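Local coordinates for aldehyde dehydrogenase (Trypanosoma brucei, PDB 5MYP), which probably oxidises aldehydes to carboxylic acids with NAD+ as the electron acceptor, at residues D470-P475 / S482-S487; L131-Q136 / G442-R447; K384-R389 / S410-G415. All coordinates share one frame; numbering follows the deposited sequence. Where two conformers were deposited one is given.

How the interactions relate
The three contacts sit in different parts of the chain and share no segment. Interaction 2 lies deep in the subunit, near the predicted active site, where helix 132-143 meets the loop before helix 447-452. None of its touching residues is exposed. Its chemistry is an amide stacked on a ring, plus a bridging water. Interaction 3 is about 25 Å away, centre to centre. It joins helices 379-387 and 402-411 through one direct hydrogen bond, a water and a little apolar packing. Interaction 1 is far out, its centre about 51 Å from either of the others, and is purely apolar. Interactions 1 and 3 mix buried and exposed residues and border the second subunit; interaction 2 does not.

Interaction 1: residues D470-P475 / S482-S487; sequences DTVRFP and SRVLNS
V472 and L485 bring the backbones closest, with V472 CA 7.2 Å from L485 CA. Residues 470-475 form an irregular turn with no regular helix or strand, and 482-487 is one part of helix 479-489. No hydrogen bond joins the two segments. The CB of V472 points at the helix, and its CG1 does most of the touching. This methyl lies opposite the carbonyl carbon (chi1 -68°). It meets L485 CD2 at 3.6 Å and V484 CG1 at 3.7 Å, so it is shared by two neighbouring helix residues. V472 CB also lies 3.7 Å from L485 CD2. L485 starts to one side and bends its CD2 in toward the loop, while V484 points at it directly from the exposed flank.

The turn has its own internal bracing. R473 approaches D470 side-on, and both NE and NH1 bond to the single oxygen OD1. The NH1 bond is 2.8 Å long, and D470 OD1 stays nearly in the guanidinium plane. F474 CZ lies 3.3 Å above that plane, toward its rim. These bonds and the ring probably limit the rotation of the guanidinium group. R473 also forms a salt bridge with D421 of the second subunit and a cation-pi contact with W249 of that subunit. Just before the helix segment, K481 bonds back to V472 O and F474 O of the turn. The contact is thus a local loop-to-helix apolar packing. It belongs to a C-terminal extension that reaches away from the body of the subunit and packs on the partner subunit of the dimer.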
loop_
_atom_site.group_PDB
_atom_site.type_symbol
_atom_site.label_atom_id
_atom_site.label_comp_id
_atom_site.label_asym_id
_atom_site.label_seq_id
_atom_site.Cartn_x
_atom_site.Cartn_y
_atom_site.Cartn_z
ATOM N N ASP A 470 -4.168 -31.991 11.612
ATOM C CA ASP A 470 -3.277 -33.138 11.858
ATOM C C ASP A 470 -3.786 -34.473 11.304
ATOM O O ASP A 470 -3.008 -35.423 11.197
ATOM C CB ASP A 470 -3.000 -33.306 13.359
ATOM C CG ASP A 470 -2.343 -32.082 13.982
ATOM O OD1 ASP A 470 -1.461 -31.473 13.344
ATOM O OD2 ASP A 470 -2.703 -31.740 15.123
ATOM N N THR A 471 -5.077 -34.553 10.964
ATOM C CA THR A 471 -5.647 -35.760 10.345
ATOM C C THR A 471 -5.153 -35.997 8.913
ATOM O O THR A 471 -5.176 -37.136 8.443
ATOM C CB THR A 471 -7.194 -35.728 10.310
ATOM O OG1 THR A 471 -7.639 -34.587 9.565
ATOM C CG2 THR A 471 -7.783 -35.692 11.723
ATOM N N VAL A 472 -4.725 -34.932 8.224
ATOM C CA VAL A 472 -4.320 -35.021 6.810
ATOM C C VAL A 472 -2.930 -34.474 6.433
ATOM O O VAL A 472 -2.360 -34.938 5.441
ATOM C CB VAL A 472 -5.379 -34.371 5.882
ATOM C CG1 VAL A 472 -6.660 -35.195 5.877
ATOM C CG2 VAL A 472 -5.675 -32.928 6.276
ATOM N N ARG A 473 -2.376 -33.524 7.193
ATOM C CA ARG A 473 -1.167 -32.817 6.737
ATOM C C ARG A 473 0.114 -33.670 6.698
ATOM O O ARG A 473 0.928 -33.501 5.788
ATOM C CB ARG A 473 -0.932 -31.512 7.525
ATOM C CG ARG A 473 -0.531 -31.654 8.991
ATOM C CD ARG A 473 0.033 -30.338 9.525
ATOM N NE ARG A 473 -0.155 -30.181 10.970
ATOM C CZ ARG A 473 0.407 -29.235 11.725
ATOM N NH1 ARG A 473 0.152 -29.195 13.030
ATOM N NH2 ARG A 473 1.235 -28.334 11.199
ATOM N N PHE A 474 0.279 -34.587 7.654
ATOM C CA PHE A 474 1.554 -35.302 7.824
ATOM C C PHE A 474 1.718 -36.487 6.876
ATOM O O PHE A 474 0.833 -37.344 6.809
ATOM C CB PHE A 474 1.711 -35.804 9.263
ATOM C CG PHE A 474 1.776 -34.704 10.286
ATOM C CD1 PHE A 474 2.800 -33.766 10.248
ATOM C CD2 PHE A 474 0.823 -34.612 11.298
ATOM C CE1 PHE A 474 2.868 -32.745 11.187
ATOM C CE2 PHE A 474 0.890 -33.597 12.243
ATOM C CZ PHE A 474 1.911 -32.659 12.186
ATOM N N PRO A 475 2.858 -36.561 6.154
ATOM C CA PRO A 475 3.238 -37.820 5.499
ATOM C C PRO A 475 3.514 -38.928 6.545
ATOM O O PRO A 475 3.672 -38.601 7.725
ATOM C CB PRO A 475 4.524 -37.453 4.737
ATOM C CG PRO A 475 4.547 -35.971 4.660
ATOM C CD PRO A 475 3.806 -35.473 5.851
ATOM N N SER A 482 -5.457 -40.742 1.456
ATOM C CA SER A 482 -6.095 -40.470 0.164
ATOM C C SER A 482 -7.622 -40.603 0.226
ATOM O O SER A 482 -8.344 -39.761 -0.314
ATOM C CB SER A 482 -5.532 -41.393 -0.916
ATOM O OG SER A 482 -4.144 -41.179 -1.078
ATOM N N ARG A 483 -8.097 -41.651 0.900
ATOM C CA ARG A 483 -9.534 -41.865 1.109
ATOM C C ARG A 483 -10.177 -40.757 1.959
ATOM O O ARG A 483 -11.302 -40.332 1.684
ATOM C CB ARG A 483 -9.784 -43.228 1.752
ATOM C CG ARG A 483 -11.181 -43.748 1.506
ATOM C CD ARG A 483 -11.363 -45.149 2.063
ATOM N NE ARG A 483 -12.544 -45.803 1.503
ATOM C CZ ARG A 483 -13.804 -45.538 1.847
ATOM N NH1 ARG A 483 -14.797 -46.201 1.263
ATOM N NH2 ARG A 483 -14.086 -44.613 2.763
ATOM N N VAL A 484 -9.458 -40.299 2.984
ATOM C CA VAL A 484 -9.920 -39.200 3.853
ATOM C C VAL A 484 -10.029 -37.881 3.071
ATOM O O VAL A 484 -11.035 -37.183 3.169
ATOM C CB VAL A 484 -8.995 -39.026 5.094
ATOM C CG1 VAL A 484 -9.334 -37.767 5.884
ATOM C CG2 VAL A 484 -9.074 -40.250 6.004
ATOM N N LEU A 485 -8.992 -37.554 2.301
ATOM C CA LEU A 485 -8.991 -36.340 1.473
ATOM C C LEU A 485 -9.981 -36.402 0.307
ATOM O O LEU A 485 -10.617 -35.393 -0.004
ATOM C CB LEU A 485 -7.578 -36.026 0.957
ATOM C CG LEU A 485 -6.595 -35.534 2.023
ATOM C CD1 LEU A 485 -5.176 -35.549 1.478
ATOM C CD2 LEU A 485 -6.969 -34.136 2.502
ATOM N N ASN A 486 -10.110 -37.568 -0.329
ATOM C CA ASN A 486 -11.110 -37.764 -1.397
ATOM C C ASN A 486 -12.559 -37.597 -0.910
ATOM O O ASN A 486 -13.424 -37.175 -1.685
ATOM C CB ASN A 486 -10.942 -39.131 -2.078
ATOM C CG ASN A 486 -9.709 -39.208 -2.967
ATOM O OD1 ASN A 486 -9.069 -38.199 -3.267
ATOM N ND2 ASN A 486 -9.370 -40.419 -3.389
ATOM N N SER A 487 -12.815 -37.920 0.359
ATOM C CA SER A 487 -14.137 -37.704 0.967
ATOM C C SER A 487 -14.505 -36.213 1.096
ATOM O O SER A 487 -15.680 -35.854 1.010
ATOM C CB SER A 487 -14.219 -38.382 2.339
ATOM O OG SER A 487 -15.563 -38.441 2.792
#

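Interaction 2: residues L131-Q136 / G442-R447; sequences LLLILQ and GAYHGR
Q136 reaches from helix 132-143 into the loop 442-447 and meets both Y444 and H445. Its CB points toward the loop. CG stands anti to the backbone N (chi1 -171°), which starts an extended chain. CG lies 3.9 Å from Y444 CE2, approaching that ring obliquely. CD comes next, beside H445 NE2. From here the amide is flat against the imidazole, with the two planes 18° apart. Q136 NE2 sits 3.5 Å above the H445 ring, over its centre. That nitrogen is hydrogen-bonded to E83, which probably helps hold the amide in place. OE1 is 3.4 Å from H445 NE2, but the angle is too poor for a hydrogen bond.

A water links the polar ends instead. It lies 2.7 Å from H445 NE2, at the edge of that ring, and bonds to Y444 OH as well. It also donates a weak bond to Q136 OE1. The imidazole turns its CD2 edge to the face of Y444, with H445 CD2 3.6 Å above the centre of that ring. F433 meets the imidazole with nearly parallel planes. L133 CD2 makes van der Waals contact with Y444 OH at 3.9 Å.

The setting is the neighbourhood of the predicted active site. The side chain of Y444 comes about 3 Å from that of E223, and L133 about 6 Å from C259, nearest atoms in both cases. The contact ties the helix after the long strand 110-124 to the loop following strand 440-441, on one side of the predicted catalytic centre of this aldehyde dehydrogenase fold.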
loop_
_atom_site.group_PDB
_atom_site.type_symbol
_atom_site.label_atom_id
_atom_site.label_comp_id
_atom_site.label_asym_id
_atom_site.label_seq_id
_atom_site.Cartn_x
_atom_site.Cartn_y
_atom_site.Cartn_z
ATOM N N LEU A 131 4.157 24.021 5.647
ATOM C CA LEU A 131 4.210 23.538 7.027
ATOM C C LEU A 131 3.315 22.310 7.200
ATOM O O LEU A 131 3.761 21.284 7.710
ATOM C CB LEU A 131 3.803 24.643 8.008
ATOM C CG LEU A 131 4.082 24.361 9.489
ATOM C CD1 LEU A 131 5.574 24.196 9.741
ATOM C CD2 LEU A 131 3.492 25.460 10.366
ATOM N N LEU A 132 2.060 22.421 6.767
ATOM C CA LEU A 132 1.095 21.319 6.858
ATOM C C LEU A 132 1.608 20.037 6.207
ATOM O O LEU A 132 1.585 18.972 6.821
ATOM C CB LEU A 132 -0.230 21.709 6.198
ATOM C CG LEU A 132 -1.371 20.686 6.250
ATOM C CD1 LEU A 132 -1.894 20.558 7.669
ATOM C CD2 LEU A 132 -2.485 21.071 5.285
ATOM N N LEU A 133 2.083 20.152 4.971
ATOM C CA LEU A 133 2.401 18.971 4.166
ATOM C C LEU A 133 3.800 18.395 4.407
ATOM O O LEU A 133 4.190 17.429 3.746
ATOM C CB LEU A 133 2.151 19.269 2.681
ATOM C CG LEU A 133 0.706 19.685 2.370
ATOM C CD1 LEU A 133 0.543 19.994 0.890
ATOM C CD2 LEU A 133 -0.304 18.629 2.804
ATOM N N ILE A 134 4.549 18.981 5.347
ATOM C CA ILE A 134 5.753 18.348 5.899
ATOM C C ILE A 134 5.487 17.814 7.325
ATOM O O ILE A 134 5.863 16.678 7.633
ATOM C CB ILE A 134 6.993 19.293 5.807
ATOM C CG1 ILE A 134 8.302 18.497 5.884
ATOM C CG2 ILE A 134 6.975 20.389 6.860
ATOM C CD1 ILE A 134 8.737 17.898 4.566
ATOM N N LEU A 135 4.819 18.600 8.176
ATOM C CA LEU A 135 4.570 18.187 9.568
ATOM C C LEU A 135 3.440 17.175 9.752
ATOM O O LEU A 135 3.546 16.306 10.620
ATOM C CB LEU A 135 4.329 19.398 10.486
ATOM C CG LEU A 135 5.505 20.339 10.775
ATOM C CD1 LEU A 135 5.113 21.316 11.885
ATOM C CD2 LEU A 135 6.759 19.572 11.172
ATOM N N GLN A 136 2.363 17.275 8.970
ATOM C CA GLN A 136 1.229 16.349 9.149
ATOM C C GLN A 136 1.633 14.879 8.928
ATOM O O GLN A 136 1.312 14.041 9.769
ATOM C CB GLN A 136 0.002 16.748 8.308
ATOM C CG GLN A 136 -1.244 15.931 8.630
ATOM C CD GLN A 136 -2.530 16.537 8.102
ATOM O OE1 GLN A 136 -2.543 17.232 7.093
ATOM N NE2 GLN A 136 -3.636 16.194 8.736
ATOM N N GLY A 442 -2.098 5.147 -1.503
ATOM C CA GLY A 442 -2.035 5.238 -0.049
ATOM C C GLY A 442 -2.846 6.405 0.488
ATOM O O GLY A 442 -3.388 7.217 -0.271
ATOM N N ALA A 443 -2.938 6.477 1.809
ATOM C CA ALA A 443 -3.685 7.536 2.477
ATOM C C ALA A 443 -3.175 7.723 3.896
ATOM O O ALA A 443 -2.580 6.809 4.470
ATOM C CB ALA A 443 -5.166 7.209 2.485
ATOM N N TYR A 444 -3.397 8.910 4.450
ATOM C CA TYR A 444 -2.994 9.209 5.827
ATOM C C TYR A 444 -3.982 10.192 6.487
ATOM O O TYR A 444 -5.065 10.418 5.943
ATOM C CB TYR A 444 -1.518 9.660 5.861
ATOM C CG TYR A 444 -1.223 11.074 5.404
ATOM C CD1 TYR A 444 -1.439 11.464 4.084
ATOM C CD2 TYR A 444 -0.688 12.017 6.286
ATOM C CE1 TYR A 444 -1.157 12.758 3.657
ATOM C CE2 TYR A 444 -0.401 13.309 5.873
ATOM C CZ TYR A 444 -0.632 13.676 4.558
ATOM O OH TYR A 444 -0.345 14.959 4.151
ATOM N N HIS A 445 -3.597 10.736 7.647
ATOM C CA HIS A 445 -4.419 11.566 8.566
ATOM C C HIS A 445 -4.924 10.673 9.693
ATOM O O HIS A 445 -5.574 9.653 9.433
ATOM C CB HIS A 445 -5.609 12.306 7.919
ATOM C CG HIS A 445 -5.214 13.360 6.933
ATOM N ND1 HIS A 445 -6.086 14.337 6.497
ATOM C CD2 HIS A 445 -4.038 13.602 6.306
ATOM C CE1 HIS A 445 -5.464 15.131 5.640
ATOM N NE2 HIS A 445 -4.220 14.706 5.509
ATOM N N GLY A 446 -4.588 11.038 10.930
ATOM C CA GLY A 446 -5.129 10.398 12.137
ATOM C C GLY A 446 -4.799 8.923 12.239
ATOM O O GLY A 446 -3.636 8.531 12.103
ATOM N N ARG A 447 -5.830 8.107 12.453
ATOM C CA ARG A 447 -5.712 6.638 12.456
ATOM C C ARG A 447 -5.028 6.083 11.198
ATOM O O ARG A 447 -4.296 5.099 11.270
ATOM C CB ARG A 447 -7.097 5.997 12.577
ATOM C CG ARG A 447 -7.088 4.488 12.790
ATOM C CD ARG A 447 -8.477 3.893 12.630
ATOM N NE ARG A 447 -9.290 4.050 13.836
ATOM C CZ ARG A 447 -9.281 3.236 14.897
ATOM N NH1 ARG A 447 -8.473 2.177 14.962
ATOM N NH2 ARG A 447 -10.088 3.503 15.924
HETATM O O HOH W 1 -2.697 16.181 3.841
#

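Interaction 3: residues K384-R389 / S410-G415; sequences KIINSR and SRTSSG
R411 and T412 meet I386 and N387 where the helices 379-387 and 402-411 come to their ends. R411 contributes its carbonyl. N387 ND2 donates to R411 O at 3.0 Å, with an N-H...O angle of 151°. ND2 comes in nearly along the C=O of R411, and R411 O is tilted 17° out of the N387 amide plane. The R411 side chain leads away from N387 and forms a salt bridge with D31 of the second subunit.

T412 follows and brings a methyl. Its CG2 is opposite the carbonyl carbon, with OG1 at chi1 58°, and turns to the first helix. There T412 CG2 makes an apolar contact with I386 CG2 at 4.0 Å. The same methyl packs against the amide oxygen N387 OD1 at 3.7 Å. The side chains of N387 and T412 meet at about a right angle. T412 OG1 is used elsewhere: it bonds to V408 O and to R457 of the second subunit.

At S413 the backbone takes over. A water lies 3.0 Å from S413 N, whose hydrogen it accepts, and donates to N387 OD1 at 2.7 Å. The N387 amide therefore serves both ends of the 411-413 backbone, directly through ND2 and by water through OD1. S413 OG bonds to E116 of the second subunit.

Parallel strands 395-398 and 417-419 flank helix 402-411 in sequence. Residues 410-415 carry the chain from the end of that helix toward strand 417-419, within a beta-alpha-beta crossover. The contact fastens this connection to the neighbouring helix of the alpha/beta domain, beside the dimer interface.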
loop_
_atom_site.group_PDB
_atom_site.type_symbol
_atom_site.label_atom_id
_atom_site.label_comp_id
_atom_site.label_asym_id
_atom_site.label_seq_id
_atom_site.Cartn_x
_atom_site.Cartn_y
_atom_site.Cartn_z
ATOM N N LYS A 384 -18.286 11.303 -19.831
ATOM C CA LYS A 384 -17.328 11.427 -20.935
ATOM C C LYS A 384 -16.208 12.423 -20.627
ATOM O O LYS A 384 -15.050 12.180 -20.970
ATOM C CB LYS A 384 -18.044 11.842 -22.221
ATOM C CG LYS A 384 -17.127 12.050 -23.417
ATOM C CD LYS A 384 -17.866 11.786 -24.722
ATOM C CE LYS A 384 -17.269 12.579 -25.875
ATOM N NZ LYS A 384 -15.789 12.444 -25.945
ATOM N N ILE A 385 -16.561 13.534 -19.985
ATOM C CA ILE A 385 -15.582 14.552 -19.578
ATOM C C ILE A 385 -14.679 14.010 -18.462
ATOM O O ILE A 385 -13.455 14.065 -18.578
ATOM C CB ILE A 385 -16.283 15.860 -19.126
ATOM C CG1 ILE A 385 -16.985 16.526 -20.322
ATOM C CG2 ILE A 385 -15.295 16.840 -18.486
ATOM C CD1 ILE A 385 -18.105 17.468 -19.930
ATOM N N ILE A 386 -15.289 13.475 -17.407
ATOM C CA ILE A 386 -14.552 13.062 -16.203
ATOM C C ILE A 386 -13.776 11.747 -16.403
ATOM O O ILE A 386 -12.595 11.669 -16.050
ATOM C CB ILE A 386 -15.487 12.978 -14.968
ATOM C CG1 ILE A 386 -16.075 14.366 -14.666
ATOM C CG2 ILE A 386 -14.740 12.432 -13.747
ATOM C CD1 ILE A 386 -17.154 14.383 -13.600
ATOM N N ASN A 387 -14.430 10.730 -16.964
ATOM C CA ASN A 387 -13.817 9.394 -17.103
ATOM C C ASN A 387 -12.788 9.276 -18.236
ATOM O O ASN A 387 -12.048 8.298 -18.277
ATOM C CB ASN A 387 -14.885 8.298 -17.239
ATOM C CG ASN A 387 -15.805 8.223 -16.030
ATOM O OD1 ASN A 387 -15.541 8.825 -14.990
ATOM N ND2 ASN A 387 -16.888 7.476 -16.161
ATOM N N SER A 388 -12.730 10.258 -19.137
ATOM C CA SER A 388 -11.655 10.320 -20.141
ATOM C C SER A 388 -10.360 10.938 -19.600
ATOM O O SER A 388 -9.347 10.942 -20.294
ATOM C CB SER A 388 -12.111 11.100 -21.374
ATOM O OG SER A 388 -12.342 12.467 -21.062
ATOM N N ARG A 389 -10.399 11.475 -18.380
ATOM C CA ARG A 389 -9.238 12.113 -17.760
ATOM C C ARG A 389 -8.756 11.285 -16.576
ATOM O O ARG A 389 -9.435 10.357 -16.142
ATOM C CB ARG A 389 -9.604 13.537 -17.339
ATOM C CG ARG A 389 -9.832 14.442 -18.540
ATOM C CD ARG A 389 -10.358 15.822 -18.171
ATOM N NE ARG A 389 -10.304 16.710 -19.335
ATOM C CZ ARG A 389 -11.176 16.718 -20.349
ATOM N NH1 ARG A 389 -12.231 15.895 -20.382
ATOM N NH2 ARG A 389 -10.988 17.575 -21.353
ATOM N N SER A 410 -21.189 6.586 -8.200
ATOM C CA SER A 410 -21.033 5.192 -8.594
ATOM C C SER A 410 -20.351 5.003 -9.960
ATOM O O SER A 410 -19.816 3.928 -10.224
ATOM C CB SER A 410 -22.394 4.485 -8.558
ATOM O OG SER A 410 -23.258 4.987 -9.556
ATOM N N ARG A 411 -20.360 6.034 -10.808
ATOM C CA ARG A 411 -19.796 5.950 -12.167
ATOM C C ARG A 411 -18.481 6.725 -12.365
ATOM O O ARG A 411 -17.980 6.802 -13.492
ATOM C CB ARG A 411 -20.842 6.436 -13.181
ATOM C CG ARG A 411 -22.110 5.600 -13.234
ATOM C CD ARG A 411 -21.891 4.288 -13.961
ATOM N NE ARG A 411 -23.060 3.408 -13.882
ATOM C CZ ARG A 411 -23.164 2.219 -14.481
ATOM N NH1 ARG A 411 -22.170 1.735 -15.224
ATOM N NH2 ARG A 411 -24.277 1.502 -14.336
ATOM N N THR A 412 -17.926 7.286 -11.289
ATOM C CA THR A 412 -16.632 7.978 -11.329
ATOM C C THR A 412 -15.682 7.428 -10.271
ATOM O O THR A 412 -16.113 6.795 -9.303
ATOM C CB THR A 412 -16.793 9.489 -11.080
ATOM O OG1 THR A 412 -17.415 9.709 -9.806
ATOM C CG2 THR A 412 -17.625 10.136 -12.180
ATOM N N SER A 413 -14.390 7.688 -10.465
ATOM C CA SER A 413 -13.360 7.352 -9.484
ATOM C C SER A 413 -12.524 8.587 -9.154
ATOM O O SER A 413 -12.108 9.326 -10.047
ATOM C CB SER A 413 -12.470 6.228 -9.999
ATOM O OG SER A 413 -11.479 5.909 -9.042
ATOM N N SER A 414 -12.294 8.801 -7.863
ATOM C CA SER A 414 -11.531 9.945 -7.379
ATOM C C SER A 414 -11.001 9.629 -5.992
ATOM O O SER A 414 -11.463 8.686 -5.363
ATOM C CB SER A 414 -12.408 11.192 -7.325
ATOM O OG SER A 414 -13.552 10.970 -6.512
ATOM N N GLY A 415 -10.034 10.413 -5.526
ATOM C CA GLY A 415 -9.491 10.251 -4.178
ATOM C C GLY A 415 -10.529 10.481 -3.085
ATOM O O GLY A 415 -10.445 9.886 -2.019
HETATM O O HOH W 2 -13.578 8.595 -13.205
#